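Meso-diaminopimelate dehydrogenase (Clostridium tetani, PDB 3WGY) catalyses the NADP-dependent, reversible oxidative deamination of meso-diaminopimelate, and is seen here as an engineered variant with 4-methyl-2-oxovalerate bound. Local coordinates at residues Val166-Gln171 with Glu238-Asn243; Asp217-Pro222 with Tyr228-His233. The protein carries 6 engineered substitutions. All coordinates share one frame; numbering follows the deposited sequence.

Contact 1. Residues Val166-Gln171 with Glu238-Asn243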
loop_
_atom_site.group_PDB
_atom_site.type_symbol
_atom_site.label_atom_id
_atom_site.label_comp_id
_atom_site.label_asym_id
_atom_site.label_seq_id
_atom_site.Cartn_x
_atom_site.Cartn_y
_atom_site.Cartn_z
ATOM N N VAL B 166 25.227 1.411 -34.967
ATOM C CA VAL B 166 24.499 2.225 -33.996
ATOM C C VAL B 166 25.348 3.364 -33.434
ATOM O O VAL B 166 26.307 3.124 -32.709
ATOM C CB VAL B 166 24.004 1.367 -32.808
ATOM C CG1 VAL B 166 23.441 2.267 -31.707
ATOM C CG2 VAL B 166 22.943 0.384 -33.288
ATOM N N LYS B 167 24.986 4.597 -33.778
ATOM C CA LYS B 167 25.679 5.792 -33.295
ATOM C C LYS B 167 25.362 6.002 -31.822
ATOM O O LYS B 167 26.251 6.115 -30.972
ATOM C CB LYS B 167 25.197 7.028 -34.054
ATOM C CG LYS B 167 25.898 7.295 -35.353
ATOM C CD LYS B 167 26.846 8.471 -35.217
ATOM C CE LYS B 167 26.084 9.759 -34.952
ATOM N NZ LYS B 167 27.006 10.927 -34.861
ATOM N N ASN B 168 24.070 6.079 -31.539
ATOM C CA ASN B 168 23.604 6.292 -30.189
ATOM C C ASN B 168 22.209 5.680 -30.083
ATOM O O ASN B 168 21.608 5.323 -31.095
ATOM C CB ASN B 168 23.578 7.799 -29.899
ATOM C CG ASN B 168 23.482 8.100 -28.423
ATOM O OD1 ASN B 168 23.567 7.199 -27.595
ATOM N ND2 ASN B 168 23.311 9.373 -28.083
ATOM N N GLY B 169 21.703 5.537 -28.862
ATOM C CA GLY B 169 20.387 4.955 -28.693
ATOM C C GLY B 169 19.958 4.786 -27.249
ATOM O O GLY B 169 20.717 5.043 -26.319
ATOM N N ILE B 170 18.722 4.346 -27.070
ATOM C CA ILE B 170 18.163 4.134 -25.744
ATOM C C ILE B 170 17.171 2.971 -25.790
ATOM O O ILE B 170 16.516 2.743 -26.808
ATOM C CB ILE B 170 17.435 5.415 -25.250
ATOM C CG1 ILE B 170 17.011 5.260 -23.784
ATOM C CG2 ILE B 170 16.202 5.672 -26.115
ATOM C CD1 ILE B 170 16.557 6.566 -23.130
ATOM N N GLN B 171 17.074 2.236 -24.689
ATOM C CA GLN B 171 16.157 1.103 -24.586
ATOM C C GLN B 171 15.145 1.352 -23.471
ATOM O O GLN B 171 15.432 2.077 -22.519
ATOM C CB GLN B 171 16.933 -0.196 -24.277
ATOM C CG GLN B 171 16.042 -1.416 -23.964
ATOM C CD GLN B 171 15.725 -1.597 -22.477
ATOM O OE1 GLN B 171 15.727 -0.641 -21.700
ATOM N NE2 GLN B 171 15.434 -2.836 -22.083
ATOM N N GLU B 238 18.886 14.573 -32.625
ATOM C CA GLU B 238 18.048 15.627 -32.059
ATOM C C GLU B 238 16.841 15.065 -31.302
ATOM O O GLU B 238 16.590 15.441 -30.154
ATOM C CB GLU B 238 17.551 16.570 -33.163
ATOM C CG GLU B 238 16.433 17.501 -32.705
ATOM C CD GLU B 238 15.916 18.430 -33.797
ATOM O OE1 GLU B 238 15.507 17.949 -34.873
ATOM O OE2 GLU B 238 15.905 19.655 -33.573
ATOM N N GLU B 239 16.099 14.169 -31.951
ATOM C CA GLU B 239 14.917 13.569 -31.343
ATOM C C GLU B 239 15.295 12.760 -30.115
ATOM O O GLU B 239 14.526 12.681 -29.161
ATOM C CB GLU B 239 14.200 12.661 -32.337
ATOM C CG GLU B 239 13.988 13.265 -33.702
ATOM C CD GLU B 239 13.310 12.292 -34.641
ATOM O OE1 GLU B 239 12.061 12.232 -34.644
ATOM O OE2 GLU B 239 14.036 11.568 -35.357
ATOM N N LEU B 240 16.475 12.148 -30.142
ATOM C CA LEU B 240 16.926 11.372 -28.997
ATOM C C LEU B 240 17.115 12.310 -27.793
ATOM O O LEU B 240 16.589 12.060 -26.706
ATOM C CB LEU B 240 18.244 10.659 -29.318
ATOM C CG LEU B 240 18.684 9.635 -28.273
ATOM C CD1 LEU B 240 17.583 8.611 -28.091
ATOM C CD2 LEU B 240 19.974 8.957 -28.706
ATOM N N LYS B 241 17.852 13.398 -27.999
ATOM C CA LYS B 241 18.100 14.372 -26.937
ATOM C C LYS B 241 16.778 14.993 -26.470
ATOM O O LYS B 241 16.548 15.166 -25.276
ATOM C CB LYS B 241 19.041 15.471 -27.449
ATOM C CG LYS B 241 19.249 16.650 -26.494
ATOM C CD LYS B 241 20.259 16.356 -25.384
ATOM C CE LYS B 241 21.637 16.944 -25.680
ATOM N NZ LYS B 241 22.304 16.340 -26.872
ATOM N N LEU B 242 15.908 15.310 -27.421
ATOM C CA LEU B 242 14.619 15.928 -27.119
ATOM C C LEU B 242 13.559 15.062 -26.450
ATOM O O LEU B 242 12.888 15.502 -25.525
ATOM C CB LEU B 242 13.997 16.504 -28.394
ATOM C CG LEU B 242 14.488 17.839 -28.939
ATOM C CD1 LEU B 242 13.797 18.113 -30.271
ATOM C CD2 LEU B 242 14.180 18.947 -27.938
ATOM N N ASN B 243 13.401 13.830 -26.915
ATOM C CA ASN B 243 12.341 12.996 -26.378
ATOM C C ASN B 243 12.730 11.755 -25.579
ATOM O O ASN B 243 11.866 10.959 -25.213
ATOM C CB ASN B 243 11.423 12.595 -27.538
ATOM C CG ASN B 243 10.932 13.799 -28.334
ATOM O OD1 ASN B 243 10.465 14.786 -27.763
ATOM N ND2 ASN B 243 11.033 13.718 -29.659
#
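Leu240 reaches from helix 237-243 to Asn168, Gly169 and Ile170, and its two methyl groups carry the contact, one on the Asn168 amide and the Gly169 backbone, the other on Ile170. CD2 lies over one face of the Asn168 amide, displaced toward the nitrogen, 3.6 Å from Asn168 CG and 3.4 Å from Asn168 ND2. The same methyl meets the backbone at Gly169 N, 3.8 Å away. CD1 turns the other way along the strand and meets Ile170 CG2 at 3.8 Å. With CG of Leu240 anti to the backbone N (chi1 -170°), the branch projects off the helix toward the strand, its two methyls spread along it.

No hydrogen bond runs between the segments. Asn168 OD1 accepts a weak bond from Gly169 N (2.8 Å, N-H...O angle 138°) and a further one from Arg161 NE of helix 154-162, while Asn168 ND2 bonds to Glu237 OE2. Held at both ends, the amide has little freedom to rotate and offers Leu240 a flat, fixed surface.

The strand enters through a classic beta bulge, in which Lys167 and Asn168 both face Val204 of the adjacent strand 197-205. Leu240 also packs on Val204 and on Ile235, and Ile170 on Tyr202 and on Ser157 of helix 154-162, so that helix 237-243 lies against the mixed sheet of the C-terminal domain.

Contact 2. Residues Asp217-Pro222 with Tyr228-His233; sequences DIKTMP and YNTTVH
Ile218 and Lys219, at the end of helix 211-219, meet Thr230 and Val232 inside a beta-alpha-beta unit, in which the helix links the parallel neighbours 197-205 and 230-234. The first shell is mostly aliphatic. Ile218 CG2, brought anti to the backbone N by the chi1 of -71° that the residue adopts, approaches Val232 CG2 at 4.1 Å and Thr230 CG2 at 4.2 Å, resting between two residues on the same side of the strand. Beside it, the Lys219 chain, extended beyond CG, slides past the Thr230 side chain in the opposite direction, with Lys219 CG 4.1 Å from Thr230 CB. The Lys219 ammonium group has a long, weak ion pair with Glu215.

Farther out, Ile218 is backed by Cys201 and Val203 of strand 197-205 and by Ile160 of helix 154-162, and Phe225 of the connecting loop touches both Ile218 and Thr230. A water lies between the two backbones, within hydrogen-bonding distance of both, 2.6 Å from Lys219 O and 2.7 Å from Tyr228 O. That same Tyr228 O also takes a bond from Thr230 OG1, at 3.2 Å, with the hydroxyl standing well above the carbonyl plane, 65° out of it.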
loop_
_atom_site.group_PDB
_atom_site.type_symbol
_atom_site.label_atom_id
_atom_site.label_comp_id
_atom_site.label_asym_id
_atom_site.label_seq_id
_atom_site.Cartn_x
_atom_site.Cartn_y
_atom_site.Cartn_z
ATOM N N ASP B 217 20.296 -7.408 -35.172
ATOM C CA ASP B 217 21.407 -7.619 -34.256
ATOM C C ASP B 217 20.938 -7.307 -32.834
ATOM O O ASP B 217 21.374 -7.936 -31.867
ATOM C CB ASP B 217 22.578 -6.714 -34.621
ATOM C CG ASP B 217 23.269 -7.158 -35.888
ATOM O OD1 ASP B 217 22.775 -8.119 -36.518
ATOM O OD2 ASP B 217 24.293 -6.554 -36.254
ATOM N N ILE B 218 20.043 -6.333 -32.720
ATOM C CA ILE B 218 19.505 -5.942 -31.427
ATOM C C ILE B 218 18.518 -6.994 -30.937
ATOM O O ILE B 218 18.627 -7.485 -29.812
ATOM C CB ILE B 218 18.797 -4.561 -31.512
ATOM C CG1 ILE B 218 19.840 -3.457 -31.701
ATOM C CG2 ILE B 218 18.002 -4.295 -30.239
ATOM C CD1 ILE B 218 19.258 -2.070 -31.891
ATOM N N LYS B 219 17.566 -7.348 -31.793
ATOM C CA LYS B 219 16.551 -8.334 -31.449
ATOM C C LYS B 219 17.098 -9.707 -31.039
ATOM O O LYS B 219 16.626 -10.306 -30.069
ATOM C CB LYS B 219 15.577 -8.514 -32.614
ATOM C CG LYS B 219 14.727 -7.298 -32.922
ATOM C CD LYS B 219 13.555 -7.699 -33.798
ATOM C CE LYS B 219 12.658 -6.520 -34.120
ATOM N NZ LYS B 219 11.298 -6.958 -34.542
ATOM N N THR B 220 18.088 -10.207 -31.770
ATOM C CA THR B 220 18.652 -11.520 -31.463
ATOM C C THR B 220 19.764 -11.488 -30.420
ATOM O O THR B 220 20.370 -12.518 -30.135
ATOM C CB THR B 220 19.213 -12.201 -32.731
ATOM O OG1 THR B 220 20.323 -11.441 -33.227
ATOM C CG2 THR B 220 18.146 -12.289 -33.808
ATOM N N MET B 221 20.037 -10.317 -29.853
ATOM C CA MET B 221 21.094 -10.196 -28.853
ATOM C C MET B 221 20.795 -11.001 -27.596
ATOM O O MET B 221 19.797 -10.763 -26.915
ATOM C CB MET B 221 21.310 -8.738 -28.467
ATOM C CG MET B 221 22.507 -8.541 -27.556
ATOM S SD MET B 221 22.698 -6.839 -27.057
ATOM C CE MET B 221 23.451 -6.144 -28.526
ATOM N N PRO B 222 21.675 -11.958 -27.265
ATOM C CA PRO B 222 21.526 -12.818 -26.088
ATOM C C PRO B 222 21.771 -12.082 -24.778
ATOM O O PRO B 222 22.518 -11.103 -24.731
ATOM C CB PRO B 222 22.553 -13.913 -26.339
ATOM C CG PRO B 222 23.653 -13.161 -27.009
ATOM C CD PRO B 222 22.903 -12.299 -28.007
ATOM N N TYR B 228 12.849 -11.328 -25.339
ATOM C CA TYR B 228 11.718 -10.395 -25.391
ATOM C C TYR B 228 11.333 -9.924 -26.787
ATOM O O TYR B 228 12.176 -9.854 -27.675
ATOM C CB TYR B 228 12.014 -9.139 -24.557
ATOM C CG TYR B 228 12.354 -9.383 -23.101
ATOM C CD1 TYR B 228 13.576 -9.946 -22.736
ATOM C CD2 TYR B 228 11.461 -9.022 -22.086
ATOM C CE1 TYR B 228 13.907 -10.139 -21.404
ATOM C CE2 TYR B 228 11.779 -9.209 -20.751
ATOM C CZ TYR B 228 13.006 -9.767 -20.418
ATOM O OH TYR B 228 13.346 -9.945 -19.100
ATOM N N ASN B 229 10.055 -9.601 -26.976
ATOM C CA ASN B 229 9.612 -9.066 -28.253
ATOM C C ASN B 229 10.223 -7.674 -28.223
ATOM O O ASN B 229 9.932 -6.888 -27.316
ATOM C CB ASN B 229 8.090 -8.957 -28.327
ATOM C CG ASN B 229 7.403 -10.306 -28.269
ATOM O OD1 ASN B 229 7.922 -11.303 -28.777
ATOM N ND2 ASN B 229 6.217 -10.343 -27.666
ATOM N N THR B 230 11.078 -7.379 -29.198
ATOM C CA THR B 230 11.771 -6.098 -29.252
ATOM C C THR B 230 11.467 -5.303 -30.514
ATOM O O THR B 230 11.503 -5.840 -31.615
ATOM C CB THR B 230 13.296 -6.314 -29.170
ATOM O OG1 THR B 230 13.613 -7.002 -27.951
ATOM C CG2 THR B 230 14.036 -4.987 -29.216
ATOM N N THR B 231 11.166 -4.022 -30.338
ATOM C CA THR B 231 10.867 -3.129 -31.452
ATOM C C THR B 231 12.008 -2.129 -31.557
ATOM O O THR B 231 12.529 -1.664 -30.539
ATOM C CB THR B 231 9.564 -2.346 -31.223
ATOM O OG1 THR B 231 8.475 -3.261 -31.072
ATOM C CG2 THR B 231 9.279 -1.417 -32.404
ATOM N N VAL B 232 12.403 -1.806 -32.782
ATOM C CA VAL B 232 13.484 -0.856 -32.984
ATOM C C VAL B 232 13.016 0.288 -33.868
ATOM O O VAL B 232 12.587 0.071 -35.004
ATOM C CB VAL B 232 14.708 -1.531 -33.635
ATOM C CG1 VAL B 232 15.824 -0.515 -33.844
ATOM C CG2 VAL B 232 15.190 -2.680 -32.756
ATOM N N HIS B 233 13.079 1.503 -33.333
ATOM C CA HIS B 233 12.679 2.686 -34.076
ATOM C C HIS B 233 13.939 3.479 -34.401
ATOM O O HIS B 233 14.829 3.619 -33.555
ATOM C CB HIS B 233 11.739 3.562 -33.245
ATOM C CG HIS B 233 10.444 2.899 -32.892
ATOM N ND1 HIS B 233 9.474 2.615 -33.833
ATOM C CD2 HIS B 233 9.957 2.472 -31.702
ATOM C CE1 HIS B 233 8.443 2.044 -33.235
ATOM N NE2 HIS B 233 8.713 1.944 -31.945
HETATM O O HOH W 1 14.126 -10.098 -29.585
#

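Along the chain, contact 2 is nested inside the loop that contact 1 closes, and strand 230-234 leads straight into helix 237-243. Both contacts reach the same mixed sheet; their centres are 16 Å apart and their nearest atoms about 5 Å, without touching. Phe225 and Ile160 touch both segment 166-171 and contact 2: Phe225 through Gln171 and through Ile218 and Thr230, Ile160 through Val166, Gln171 and Ile218. The bound 4-methyl-2-oxovalerate lies about 10 Å from the side chain of Ile170 and about 13 Å from that of Ile218. Segment 166-171 reaches the ligand pocket, since Gln171 touches His156 and bonds weakly to Ser153 N, two residues that line it.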